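Local structure of phosphate-binding protein (Xanthomonas axonopodis pv. citri, 5UB3) at residues I10-P14 with A15-E19; K22-L25 with D26-P30; L43-D47 with A48-S52; V63-T66 with T67-M71; S109-G113 with H114-L118. The protein probably serves as a periplasmic binding protein, seen here with chloride, that senses an anionic, perhaps phosphate-like, ligand for a partner diguanylate cyclase. One frame throughout, in Å; residues are numbered along the deposited sequence. Where two conformers were deposited one is given.

Interaction 1: residues I10-P14 with A15-E19; sequences ISDDP and ASHYE
The N-terminal cap of helix 14-28, at the start of a periplasmic binding protein lobe, is built where Asp13 and Pro14 meet Ser16, His17 and Tyr18 one turn on. Asp13 occupies the N-cap position, yet its backbone rather than its carboxylate does most of the work. Its carbonyl O receives His17 N at 3.0 Å, and Ser16 N makes a second, weak bond to it. Tyr18 N continues the ladder to Pro14 O at 2.9 Å. Proline suits the first helical position, since its ring fixes phi and no N-H is needed there. The Asp13 carboxylate leans over Ser16 instead, OD2 lying 3.2 Å from Ser16 CB. With CG anti to its own carbonyl carbon (chi1 -63°), the imidazole of His17 swings back over the preceding loop. Its NE2 comes 3.6 Å from Asp13 CB, while Asp12 OD1 lies at the ring's edge, 3.9 Å from NE2, with carboxylate and ring planes 22° apart. The nearby carboxylates of Asp12 and Asp13 might favour a protonated imidazole, though neither makes a close ion pair with it. His17 ND1 is held separately by Gln20. Beside this cap, the side chain of Met44, in the loop after strand 39-42, packs on Pro14 and His17, and Ile10 packs on Ala48 and Met51 of helix 48-56.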
loop_
_atom_site.group_PDB
_atom_site.type_symbol
_atom_site.label_atom_id
_atom_site.label_comp_id
_atom_site.label_asym_id
_atom_site.label_seq_id
_atom_site.Cartn_x
_atom_site.Cartn_y
_atom_site.Cartn_z
ATOM N N ILE A 10 2.891 -0.913 -8.218
ATOM C CA ILE A 10 3.574 -2.092 -7.758
ATOM C C ILE A 10 2.546 -3.180 -7.694
ATOM O O ILE A 10 1.491 -2.983 -7.098
ATOM C CB ILE A 10 4.155 -1.848 -6.356
ATOM C CG1 ILE A 10 5.154 -0.641 -6.378
ATOM C CG2 ILE A 10 4.835 -3.109 -5.849
ATOM C CD1 ILE A 10 5.463 -0.129 -4.993
ATOM N N SER A 11 2.849 -4.335 -8.254
ATOM C CA SER A 11 1.880 -5.360 -8.324
ATOM C C SER A 11 2.539 -6.697 -8.215
ATOM O O SER A 11 3.460 -6.978 -8.942
ATOM C CB SER A 11 1.162 -5.287 -9.658
ATOM O OG SER A 11 0.332 -6.443 -9.890
ATOM N N ASP A 12 1.963 -7.551 -7.400
ATOM C CA ASP A 12 2.318 -8.985 -7.398
ATOM C C ASP A 12 1.415 -9.810 -8.313
ATOM O O ASP A 12 1.459 -11.014 -8.255
ATOM C CB ASP A 12 2.215 -9.586 -5.979
ATOM C CG ASP A 12 0.843 -9.313 -5.286
ATOM O OD1 ASP A 12 -0.128 -8.776 -5.905
ATOM O OD2 ASP A 12 0.742 -9.608 -4.070
ATOM N N ASP A 13 0.581 -9.173 -9.124
ATOM C CA ASP A 13 -0.464 -9.896 -9.869
ATOM C C ASP A 13 -0.897 -9.076 -11.079
ATOM O O ASP A 13 -2.053 -8.678 -11.201
ATOM C CB ASP A 13 -1.614 -10.150 -8.914
ATOM C CG ASP A 13 -2.723 -11.011 -9.491
ATOM O OD1 ASP A 13 -2.537 -11.669 -10.527
ATOM O OD2 ASP A 13 -3.816 -10.958 -8.880
ATOM N N PRO A 14 0.063 -8.745 -11.941
ATOM C CA PRO A 14 -0.221 -7.824 -13.045
ATOM C C PRO A 14 -1.359 -8.253 -13.982
ATOM O O PRO A 14 -2.091 -7.411 -14.444
ATOM C CB PRO A 14 1.088 -7.771 -13.814
ATOM C CG PRO A 14 1.863 -8.982 -13.377
ATOM C CD PRO A 14 1.453 -9.218 -11.968
ATOM N N ALA A 15 -1.484 -9.549 -14.250
ATOM C CA ALA A 15 -2.635 -10.118 -14.999
ATOM C C ALA A 15 -3.959 -9.562 -14.552
ATOM O O ALA A 15 -4.819 -9.153 -15.360
ATOM C CB ALA A 15 -2.635 -11.631 -14.848
ATOM N N SER A 16 -4.114 -9.497 -13.235
ATOM C CA SER A 16 -5.324 -8.976 -12.637
ATOM C C SER A 16 -5.344 -7.446 -12.471
ATOM O O SER A 16 -6.393 -6.804 -12.625
ATOM C CB SER A 16 -5.555 -9.695 -11.298
ATOM O OG SER A 16 -5.823 -8.765 -10.277
ATOM N N HIS A 17 -4.209 -6.829 -12.170
ATOM C CA HIS A 17 -4.245 -5.381 -11.891
ATOM C C HIS A 17 -4.297 -4.543 -13.142
ATOM O O HIS A 17 -4.671 -3.393 -13.067
ATOM C CB HIS A 17 -3.081 -4.980 -10.983
ATOM C CG HIS A 17 -3.155 -5.651 -9.640
ATOM N ND1 HIS A 17 -4.178 -5.399 -8.745
ATOM C CD2 HIS A 17 -2.414 -6.635 -9.087
ATOM C CE1 HIS A 17 -4.027 -6.159 -7.678
ATOM N NE2 HIS A 17 -2.974 -6.932 -7.869
ATOM N N TYR A 18 -3.874 -5.111 -14.275
ATOM C CA TYR A 18 -3.987 -4.419 -15.565
ATOM C C TYR A 18 -5.344 -3.810 -15.741
ATOM O O TYR A 18 -5.460 -2.632 -16.068
ATOM C CB TYR A 18 -3.758 -5.369 -16.695
ATOM C CG TYR A 18 -3.765 -4.697 -18.055
ATOM C CD1 TYR A 18 -2.606 -4.147 -18.593
ATOM C CD2 TYR A 18 -4.925 -4.619 -18.778
ATOM C CE1 TYR A 18 -2.630 -3.514 -19.834
ATOM C CE2 TYR A 18 -4.985 -3.962 -19.982
ATOM C CZ TYR A 18 -3.844 -3.476 -20.520
ATOM O OH TYR A 18 -3.963 -2.900 -21.728
ATOM N N GLU A 19 -6.370 -4.622 -15.482
ATOM C CA GLU A 19 -7.785 -4.237 -15.660
ATOM C C GLU A 19 -8.241 -3.098 -14.770
ATOM O O GLU A 19 -9.218 -2.462 -15.038
ATOM C CB GLU A 19 -8.681 -5.424 -15.332
ATOM C CG GLU A 19 -8.456 -6.688 -16.169
ATOM C CD GLU A 19 -9.226 -7.858 -15.575
ATOM O OE1 GLU A 19 -9.055 -8.173 -14.368
ATOM O OE2 GLU A 19 -10.055 -8.431 -16.293
#

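Interaction 2: residues K22-L25 with D26-P30; sequences KPLL and DYVVP
Lys22 and Asp26 meet across one turn of helix 14-28, where an i to i+4 salt bridge joins Lys22 NZ to Asp26 OD1 at 3.4 Å in one of two lysine conformers, hence less certain. The lysine chain starts anti to its backbone nitrogen (chi1 178°) and then bends at chi2, which brings CG, CD and CE across the carboxylate: CE is 3.1 Å from OD1. Elsewhere on the turn, Leu25 CD1 touches Val29 CG2 at 3.9 Å. Leu24 serves two partners, CD1 approaching Tyr27 CD1 at 4.1 Å and CG lying equally far from Val28 CG2. Branched and aliphatic residues suit these places because their methyls can touch residues one turn on with no polar group to satisfy.

Along the backbone, Asp26 N meets Lys22 O at 2.8 Å, and Val28 N reaches Leu24 O at 2.7 Å; Tyr27 to Pro23 and Val29 to Leu25 complete the set. Pro23 still accepts through its carbonyl, although it has no N-H to give. Farther out, helix 222-235 packs on Leu24 and Val28 through Leu232, strand 4-8 backs Leu25 through Leu7, and Tyr27 OH bonds Asp238.

This is an amphipathic helix: Leu24, Leu25, Tyr27 and Val28 are buried against the lobe, while the long ion pair, on the more open flank, probably adds only modest stability.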
loop_
_atom_site.group_PDB
_atom_site.type_symbol
_atom_site.label_atom_id
_atom_site.label_comp_id
_atom_site.label_asym_id
_atom_site.label_seq_id
_atom_site.Cartn_x
_atom_site.Cartn_y
_atom_site.Cartn_z
ATOM N N LYS A 22 -6.392 0.245 -16.761
ATOM C CA LYS A 22 -6.614 0.638 -18.160
ATOM C C LYS A 22 -7.825 1.521 -18.331
ATOM O O LYS A 22 -7.748 2.537 -19.031
ATOM C CB LYS A 22 -6.715 -0.571 -19.095
ATOM C CG LYS A 22 -6.985 -0.187 -20.557
ATOM C CD LYS A 22 -5.836 0.658 -21.105
ATOM C CE LYS A 22 -5.656 0.613 -22.626
ATOM N NZ LYS A 22 -4.393 1.324 -23.002
ATOM N N PRO A 23 -8.959 1.163 -17.700
ATOM C CA PRO A 23 -10.125 2.056 -17.859
ATOM C C PRO A 23 -9.879 3.529 -17.497
ATOM O O PRO A 23 -10.257 4.421 -18.266
ATOM C CB PRO A 23 -11.169 1.438 -16.945
ATOM C CG PRO A 23 -10.797 -0.006 -16.869
ATOM C CD PRO A 23 -9.297 -0.003 -16.840
ATOM N N LEU A 24 -9.217 3.806 -16.363
ATOM C CA LEU A 24 -8.991 5.216 -16.002
ATOM C C LEU A 24 -7.951 5.861 -16.918
ATOM O O LEU A 24 -8.089 7.056 -17.262
ATOM C CB LEU A 24 -8.602 5.357 -14.530
ATOM C CG LEU A 24 -8.378 6.783 -14.050
ATOM C CD1 LEU A 24 -9.687 7.566 -14.185
ATOM C CD2 LEU A 24 -7.832 6.834 -12.618
ATOM N N LEU A 25 -6.942 5.090 -17.328
ATOM C CA LEU A 25 -5.943 5.572 -18.289
ATOM C C LEU A 25 -6.636 5.957 -19.575
ATOM O O LEU A 25 -6.366 7.007 -20.100
ATOM C CB LEU A 25 -4.885 4.533 -18.567
ATOM C CG LEU A 25 -3.747 4.933 -19.476
ATOM C CD1 LEU A 25 -2.814 5.959 -18.824
ATOM C CD2 LEU A 25 -3.006 3.692 -19.951
ATOM N N ASP A 26 -7.569 5.130 -20.041
ATOM C CA ASP A 26 -8.388 5.448 -21.247
ATOM C C ASP A 26 -9.268 6.664 -21.086
ATOM O O ASP A 26 -9.458 7.384 -22.034
ATOM C CB ASP A 26 -9.212 4.268 -21.702
ATOM C CG ASP A 26 -8.341 3.142 -22.247
ATOM O OD1 ASP A 26 -7.129 3.335 -22.396
ATOM O OD2 ASP A 26 -8.843 2.070 -22.521
ATOM N N TYR A 27 -9.731 6.918 -19.887
ATOM C CA TYR A 27 -10.422 8.170 -19.570
ATOM C C TYR A 27 -9.448 9.376 -19.546
ATOM O O TYR A 27 -9.741 10.459 -20.110
ATOM C CB TYR A 27 -11.164 8.002 -18.247
ATOM C CG TYR A 27 -11.808 9.258 -17.799
ATOM C CD1 TYR A 27 -11.091 10.170 -17.028
ATOM C CD2 TYR A 27 -13.122 9.569 -18.167
ATOM C CE1 TYR A 27 -11.658 11.360 -16.623
ATOM C CE2 TYR A 27 -13.704 10.753 -17.744
ATOM C CZ TYR A 27 -12.967 11.639 -16.972
ATOM O OH TYR A 27 -13.459 12.830 -16.520
ATOM N N VAL A 28 -8.275 9.192 -18.943
ATOM C CA VAL A 28 -7.336 10.316 -18.746
ATOM C C VAL A 28 -6.696 10.814 -20.073
ATOM O O VAL A 28 -6.645 12.017 -20.359
ATOM C CB VAL A 28 -6.256 9.895 -17.724
ATOM C CG1 VAL A 28 -5.039 10.776 -17.732
ATOM C CG2 VAL A 28 -6.904 9.855 -16.336
ATOM N N VAL A 29 -6.228 9.863 -20.864
ATOM C CA VAL A 29 -5.368 10.137 -22.041
ATOM C C VAL A 29 -5.977 11.139 -23.004
ATOM O O VAL A 29 -5.355 12.193 -23.286
ATOM C CB VAL A 29 -4.868 8.827 -22.706
ATOM C CG1 VAL A 29 -4.252 9.022 -24.126
ATOM C CG2 VAL A 29 -3.827 8.170 -21.823
ATOM N N PRO A 30 -7.204 10.885 -23.444
ATOM C CA PRO A 30 -7.781 11.899 -24.347
ATOM C C PRO A 30 -7.881 13.269 -23.732
ATOM O O PRO A 30 -7.785 14.277 -24.443
ATOM C CB PRO A 30 -9.176 11.388 -24.605
ATOM C CG PRO A 30 -9.127 9.930 -24.332
ATOM C CD PRO A 30 -8.035 9.675 -23.349
#

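Interaction 3: residues L43-D47 with A48-S52; sequences LMAPD and ARQMS
From Leu43 to Ala45 the chain runs extended, then turns at Pro46 and enters helix 48-56, with Asp47 as the N-cap just before Ala48. The fold places this loop directly after strand 39-42, a strand-to-helix connection of the periplasmic binding protein lobe. Asp47 O opens the helical ladder by accepting Met51 N at 3.0 Å.

The aspartate side chain supplies the other bond. With CG set between its own N and carbonyl carbon (chi1 53°), the carboxylate folds back over the helix, and OD1 takes Gln50 N at 2.8 Å in an almost straight bond of 174°. Aspartate fits here because its short chain can reach a backbone N-H three residues on, and its negative charge should interact favourably with the positive end of the helix dipole. Ala48 N has an acceptor in Ser122 OG.

Apolar groups meet on the other side. Ala45 CB, directed at the helix, rests 3.8 Å from Met51 CB, a methyl small enough for this close approach. Pro46 CD lies 3.9 Å from Gln50 CG, the proline ring crossing the bent glutamine chain. Met51 bends at chi2 and chi3, and this carries its methyl back under the loop, where CE stands 3.9 Å from Leu43 O, a buried carbonyl with no polar partner.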
loop_
_atom_site.group_PDB
_atom_site.type_symbol
_atom_site.label_atom_id
_atom_site.label_comp_id
_atom_site.label_asym_id
_atom_site.label_seq_id
_atom_site.Cartn_x
_atom_site.Cartn_y
_atom_site.Cartn_z
ATOM N N LEU A 43 2.407 0.036 -17.191
ATOM C CA LEU A 43 3.654 -0.636 -16.825
ATOM C C LEU A 43 3.674 -0.764 -15.314
ATOM O O LEU A 43 3.809 0.205 -14.586
ATOM C CB LEU A 43 4.893 0.103 -17.295
ATOM C CG LEU A 43 6.245 -0.594 -17.070
ATOM C CD1 LEU A 43 6.310 -2.016 -17.633
ATOM C CD2 LEU A 43 7.364 0.205 -17.657
ATOM N N MET A 44 3.552 -1.995 -14.861
ATOM C CA MET A 44 3.550 -2.276 -13.456
ATOM C C MET A 44 4.919 -2.841 -13.110
ATOM O O MET A 44 5.728 -3.114 -13.985
ATOM C CB MET A 44 2.428 -3.257 -13.135
ATOM C CG MET A 44 1.060 -2.645 -13.205
ATOM S SD MET A 44 -0.240 -3.894 -13.105
ATOM C CE MET A 44 -0.261 -4.484 -14.795
ATOM N N ALA A 45 5.217 -2.935 -11.826
ATOM C CA ALA A 45 6.512 -3.476 -11.443
ATOM C C ALA A 45 6.312 -4.409 -10.307
ATOM O O ALA A 45 5.409 -4.218 -9.558
ATOM C CB ALA A 45 7.490 -2.361 -11.085
ATOM N N PRO A 46 7.165 -5.435 -10.181
ATOM C CA PRO A 46 6.981 -6.390 -9.042
ATOM C C PRO A 46 7.213 -5.824 -7.640
ATOM O O PRO A 46 6.681 -6.360 -6.666
ATOM C CB PRO A 46 8.002 -7.528 -9.336
ATOM C CG PRO A 46 8.886 -7.040 -10.460
ATOM C CD PRO A 46 8.387 -5.693 -10.971
ATOM N N ASP A 47 7.973 -4.753 -7.503
ATOM C CA ASP A 47 8.274 -4.234 -6.161
ATOM C C ASP A 47 8.667 -2.782 -6.253
ATOM O O ASP A 47 8.812 -2.260 -7.371
ATOM C CB ASP A 47 9.352 -5.065 -5.474
ATOM C CG ASP A 47 10.591 -5.207 -6.331
ATOM O OD1 ASP A 47 11.167 -4.198 -6.760
ATOM O OD2 ASP A 47 10.928 -6.346 -6.629
ATOM N N ALA A 48 8.812 -2.146 -5.086
ATOM C CA ALA A 48 9.123 -0.715 -4.955
ATOM C C ALA A 48 10.464 -0.331 -5.581
ATOM O O ALA A 48 10.628 0.751 -6.192
ATOM C CB ALA A 48 9.085 -0.287 -3.491
ATOM N N ARG A 49 11.433 -1.231 -5.439
ATOM C CA ARG A 49 12.732 -0.989 -6.005
ATOM C C ARG A 49 12.737 -0.912 -7.502
ATOM O O ARG A 49 13.269 0.037 -8.075
ATOM C CB ARG A 49 13.724 -2.064 -5.583
ATOM C CG ARG A 49 14.195 -1.816 -4.190
ATOM C CD ARG A 49 15.612 -2.365 -4.067
ATOM N NE ARG A 49 15.603 -3.733 -3.628
ATOM C CZ ARG A 49 16.682 -4.517 -3.665
ATOM N NH1 ARG A 49 17.836 -4.071 -4.178
ATOM N NH2 ARG A 49 16.601 -5.766 -3.214
ATOM N N GLN A 50 12.162 -1.929 -8.137
ATOM C CA GLN A 50 11.952 -1.851 -9.585
ATOM C C GLN A 50 11.122 -0.668 -10.050
ATOM O O GLN A 50 11.340 -0.126 -11.140
ATOM C CB GLN A 50 11.336 -3.159 -10.103
ATOM C CG GLN A 50 11.394 -3.329 -11.628
ATOM C CD GLN A 50 12.833 -3.305 -12.131
ATOM O OE1 GLN A 50 13.589 -4.211 -11.840
ATOM N NE2 GLN A 50 13.216 -2.251 -12.869
ATOM N N MET A 51 10.069 -0.368 -9.315
ATOM C CA MET A 51 9.185 0.703 -9.749
ATOM C C MET A 51 9.939 2.029 -9.644
ATOM O O MET A 51 9.832 2.898 -10.515
ATOM C CB MET A 51 7.944 0.751 -8.892
ATOM C CG MET A 51 7.021 1.894 -9.323
ATOM S SD MET A 51 6.523 1.941 -11.056
ATOM C CE MET A 51 5.122 0.840 -10.990
ATOM N N SER A 52 10.724 2.159 -8.563
ATOM C CA SER A 52 11.604 3.322 -8.417
ATOM C C SER A 52 12.565 3.432 -9.571
ATOM O O SER A 52 12.763 4.525 -10.077
ATOM C CB SER A 52 12.315 3.392 -7.064
ATOM O OG SER A 52 13.336 4.395 -7.078
#

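Interaction 4: residues V63-T66 with T67-M71; sequences VSET and TGAAM
Thr67, the first residue of helix 67-75, follows Thr66 at the sharp end of strand 62-66, the segment axes making an angle of 117°. Its side chain points away from the strand, and OG1 bonds to Pro210 O. Gly68 comes next; its small size suits a buried first turn, and its N makes a weak bond to Thr124 OG1. Ala69 points back at the strand, with CB 4.0 Å from both Glu65 OE1 and Thr66 OG1. A methyl fits there beside the carboxylate, which the chain bend at chi2 (-67°) folds towards the helix. Ala70 N then reaches Thr66 O at 3.0 Å, and its CB lies 3.5 Å from the same oxygen. Met71 continues the helix by bonding its N to Thr67 O.

Thr66 holds the N-cap position but caps nothing with its hydroxyl, which is paired with Thr124 OG1 instead. Likewise Glu65 OE2 binds the backbone N of Ile10. The polar groups of this buried corner thus spend their bonding on a neighbouring loop, helix and strand, while small apolar methyls meet the strand; the burial of the Glu65 carboxylate probably makes its bond to Ile10 important for satisfying it.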
loop_
_atom_site.group_PDB
_atom_site.type_symbol
_atom_site.label_atom_id
_atom_site.label_comp_id
_atom_site.label_asym_id
_atom_site.label_seq_id
_atom_site.Cartn_x
_atom_site.Cartn_y
_atom_site.Cartn_z
ATOM N N VAL A 63 1.775 6.608 -10.740
ATOM C CA VAL A 63 1.357 5.412 -10.031
ATOM C C VAL A 63 0.321 5.791 -8.983
ATOM O O VAL A 63 0.370 6.889 -8.442
ATOM C CB VAL A 63 2.514 4.672 -9.375
ATOM C CG1 VAL A 63 3.558 4.204 -10.390
ATOM C CG2 VAL A 63 3.121 5.525 -8.268
ATOM N N SER A 64 -0.577 4.860 -8.667
ATOM C CA SER A 64 -1.520 5.057 -7.622
ATOM C C SER A 64 -1.170 3.992 -6.631
ATOM O O SER A 64 -1.251 2.857 -6.982
ATOM C CB SER A 64 -2.934 4.839 -8.114
ATOM O OG SER A 64 -3.851 5.180 -7.080
ATOM N N GLU A 65 -0.768 4.367 -5.423
ATOM C CA GLU A 65 -0.181 3.425 -4.401
ATOM C C GLU A 65 -0.684 3.740 -3.033
ATOM O O GLU A 65 -1.116 4.889 -2.763
ATOM C CB GLU A 65 1.320 3.608 -4.306
ATOM C CG GLU A 65 2.058 3.181 -5.523
ATOM C CD GLU A 65 2.016 1.703 -5.789
ATOM O OE1 GLU A 65 1.635 0.935 -4.925
ATOM O OE2 GLU A 65 2.390 1.346 -6.924
ATOM N N THR A 66 -0.550 2.769 -2.128
ATOM C CA THR A 66 -0.819 3.062 -0.753
ATOM C C THR A 66 0.308 3.946 -0.266
ATOM O O THR A 66 1.348 3.936 -0.824
ATOM C CB THR A 66 -0.887 1.792 0.062
ATOM O OG1 THR A 66 0.405 1.202 0.013
ATOM C CG2 THR A 66 -1.992 0.822 -0.530
ATOM N N THR A 67 0.074 4.702 0.785
ATOM C CA THR A 67 0.993 5.738 1.172
ATOM C C THR A 67 2.386 5.299 1.602
ATOM O O THR A 67 3.325 6.015 1.363
ATOM C CB THR A 67 0.351 6.609 2.234
ATOM O OG1 THR A 67 -0.189 5.780 3.250
ATOM C CG2 THR A 67 -0.745 7.426 1.608
ATOM N N GLY A 68 2.524 4.159 2.269
ATOM C CA GLY A 68 3.825 3.626 2.594
ATOM C C GLY A 68 4.686 3.322 1.368
ATOM O O GLY A 68 5.831 3.752 1.293
ATOM N N ALA A 69 4.171 2.526 0.434
ATOM C CA ALA A 69 4.832 2.264 -0.849
ATOM C C ALA A 69 5.177 3.531 -1.521
ATOM O O ALA A 69 6.245 3.706 -2.138
ATOM C CB ALA A 69 3.939 1.422 -1.753
ATOM N N ALA A 70 4.247 4.459 -1.436
ATOM C CA ALA A 70 4.484 5.771 -2.059
ATOM C C ALA A 70 5.718 6.429 -1.487
ATOM O O ALA A 70 6.503 7.006 -2.217
ATOM C CB ALA A 70 3.273 6.680 -1.900
ATOM N N MET A 71 5.852 6.358 -0.166
ATOM C CA MET A 71 6.974 6.961 0.487
ATOM C C MET A 71 8.259 6.220 0.165
ATOM O O MET A 71 9.288 6.873 0.057
ATOM C CB MET A 71 6.734 7.134 2.001
ATOM C CG MET A 71 5.578 8.083 2.297
ATOM S SD MET A 71 5.823 9.726 1.646
ATOM C CE MET A 71 4.941 9.723 0.052
#

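Interaction 5: residues S109-G113 with H114-L118; sequences SQLRG and HTLAL
His114 closes a type II beta turn with Leu111, just ahead of strand 115-118 in the second lobe of this periplasmic binding protein fold. The tight part is the turn itself. His114 N donates to Leu111 O at 2.8 Å, the i to i+3 bond across the turn. The imidazole then folds back over the chain: with CG beside its own backbone N (chi1 -71°), ND1 faces the preceding 3-10 segment and donates to Gln110 O at 3.1 Å. That carbonyl is met nearly end-on, though it stands 27° out of the ring plane. A weak second bond runs from ND1 to Arg112 O at 3.3 Å. One N-H is thereby shared between two carbonyls, which should restrain rotation of the ring and is consistent with the proton being on ND1. Over one ring face lies Gly113 O, 3.7 Å from His114 CG. Gly113 has a positive phi of 81°, where a CB would press against the carbonyl oxygen of Arg112, and glycine relieves this strain.

The outer flank is looser. Arg112 NH1 bonds Gly154 O, and Gln110 OE1 turns to His106 N; both residues are solvent-exposed and suit their polar surroundings. On the buried side the apolar pair Leu111 and Leu116 both touch Leu134 of helix 124-136 and Val178 of strand 178-182. Their mutual touch is a light one, made by a single pair of methyls, Leu111 CD2 and Leu116 CD2, 4.4 Å apart.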
loop_
_atom_site.group_PDB
_atom_site.type_symbol
_atom_site.label_atom_id
_atom_site.label_comp_id
_atom_site.label_asym_id
_atom_site.label_seq_id
_atom_site.Cartn_x
_atom_site.Cartn_y
_atom_site.Cartn_z
ATOM N N SER A 109 2.828 -6.338 22.945
ATOM C CA SER A 109 4.022 -6.714 23.741
ATOM C C SER A 109 4.191 -8.210 23.820
ATOM O O SER A 109 5.295 -8.725 23.737
ATOM C CB SER A 109 3.908 -6.146 25.174
ATOM O OG SER A 109 3.704 -4.705 25.162
ATOM N N GLN A 110 3.087 -8.931 23.908
ATOM C CA GLN A 110 3.134 -10.428 23.919
ATOM C C GLN A 110 3.449 -11.092 22.592
ATOM O O GLN A 110 3.460 -12.340 22.505
ATOM C CB GLN A 110 1.825 -10.976 24.465
ATOM C CG GLN A 110 1.603 -10.568 25.912
ATOM C CD GLN A 110 0.202 -10.904 26.406
ATOM O OE1 GLN A 110 -0.562 -11.562 25.733
ATOM N NE2 GLN A 110 -0.119 -10.456 27.613
ATOM N N LEU A 111 3.743 -10.297 21.553
ATOM C CA LEU A 111 4.359 -10.857 20.351
ATOM C C LEU A 111 5.748 -11.472 20.588
ATOM O O LEU A 111 6.179 -12.325 19.795
ATOM C CB LEU A 111 4.537 -9.816 19.250
ATOM C CG LEU A 111 3.558 -9.908 18.124
ATOM C CD1 LEU A 111 2.171 -9.514 18.655
ATOM C CD2 LEU A 111 4.037 -8.958 17.046
ATOM N N ARG A 112 6.435 -11.052 21.656
ATOM C CA ARG A 112 7.757 -11.601 21.995
ATOM C C ARG A 112 7.684 -13.084 22.225
ATOM O O ARG A 112 6.732 -13.589 22.787
ATOM C CB ARG A 112 8.420 -10.795 23.122
ATOM C CG ARG A 112 8.536 -9.324 22.651
ATOM C CD ARG A 112 9.638 -8.485 23.244
ATOM N NE ARG A 112 9.447 -8.424 24.673
ATOM C CZ ARG A 112 10.304 -8.847 25.610
ATOM N NH1 ARG A 112 11.529 -9.347 25.340
ATOM N NH2 ARG A 112 9.927 -8.718 26.871
ATOM N N GLY A 113 8.606 -13.807 21.622
ATOM C CA GLY A 113 8.486 -15.253 21.505
ATOM C C GLY A 113 7.635 -15.843 20.419
ATOM O O GLY A 113 7.594 -17.034 20.282
ATOM N N HIS A 114 6.950 -15.032 19.623
ATOM C CA HIS A 114 5.957 -15.511 18.687
ATOM C C HIS A 114 6.248 -15.043 17.280
ATOM O O HIS A 114 7.142 -14.231 17.065
ATOM C CB HIS A 114 4.580 -15.046 19.125
ATOM C CG HIS A 114 4.107 -15.761 20.343
ATOM N ND1 HIS A 114 4.143 -15.193 21.590
ATOM C CD2 HIS A 114 3.692 -17.034 20.519
ATOM C CE1 HIS A 114 3.735 -16.070 22.485
ATOM N NE2 HIS A 114 3.449 -17.197 21.856
ATOM N N THR A 115 5.485 -15.546 16.336
ATOM C CA THR A 115 5.736 -15.293 14.949
ATOM C C THR A 115 4.605 -14.423 14.363
ATOM O O THR A 115 3.454 -14.486 14.751
ATOM C CB THR A 115 5.907 -16.621 14.175
ATOM O OG1 THR A 115 4.716 -17.364 14.307
ATOM C CG2 THR A 115 7.013 -17.418 14.732
ATOM N N LEU A 116 4.997 -13.610 13.417
ATOM C CA LEU A 116 4.110 -12.679 12.759
ATOM C C LEU A 116 4.171 -12.903 11.246
ATOM O O LEU A 116 5.230 -12.901 10.703
ATOM C CB LEU A 116 4.614 -11.288 13.069
ATOM C CG LEU A 116 3.987 -10.104 12.359
ATOM C CD1 LEU A 116 2.546 -9.858 12.778
ATOM C CD2 LEU A 116 4.803 -8.886 12.717
ATOM N N ALA A 117 3.015 -12.989 10.598
ATOM C CA ALA A 117 2.857 -13.063 9.172
ATOM C C ALA A 117 2.746 -11.676 8.591
ATOM O O ALA A 117 1.817 -10.957 8.921
ATOM C CB ALA A 117 1.566 -13.839 8.821
ATOM N N LEU A 118 3.668 -11.338 7.712
ATOM C CA LEU A 118 3.638 -10.101 6.961
ATOM C C LEU A 118 3.537 -10.378 5.495
ATOM O O LEU A 118 3.650 -11.513 5.042
ATOM C CB LEU A 118 4.909 -9.361 7.254
ATOM C CG LEU A 118 5.026 -9.024 8.744
ATOM C CD1 LEU A 118 6.293 -8.207 8.995
ATOM C CD2 LEU A 118 3.836 -8.218 9.183
#

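Overall arrangement
All five contacts are local, and they follow one another along the chain without nesting or crossing. Interaction 1 closes the passage from strand 4-8 into helix 14-28, and interaction 2 lies farther along that helix, its centre about 17 Å away. Interactions 3 and 4 close the entries to helices 48-56 and 67-75. Three of them meet: Ser11 N probably bonds Ala45 O, joining interaction 1 to 3, Ile10 of interaction 1 also packs on Ala69 of interaction 4, and Met51 packs on Val63 between 3 and 4. Interaction 5 turns the chain into strand 115-118, about 43 Å from interaction 2 between centres and across the chain's centre.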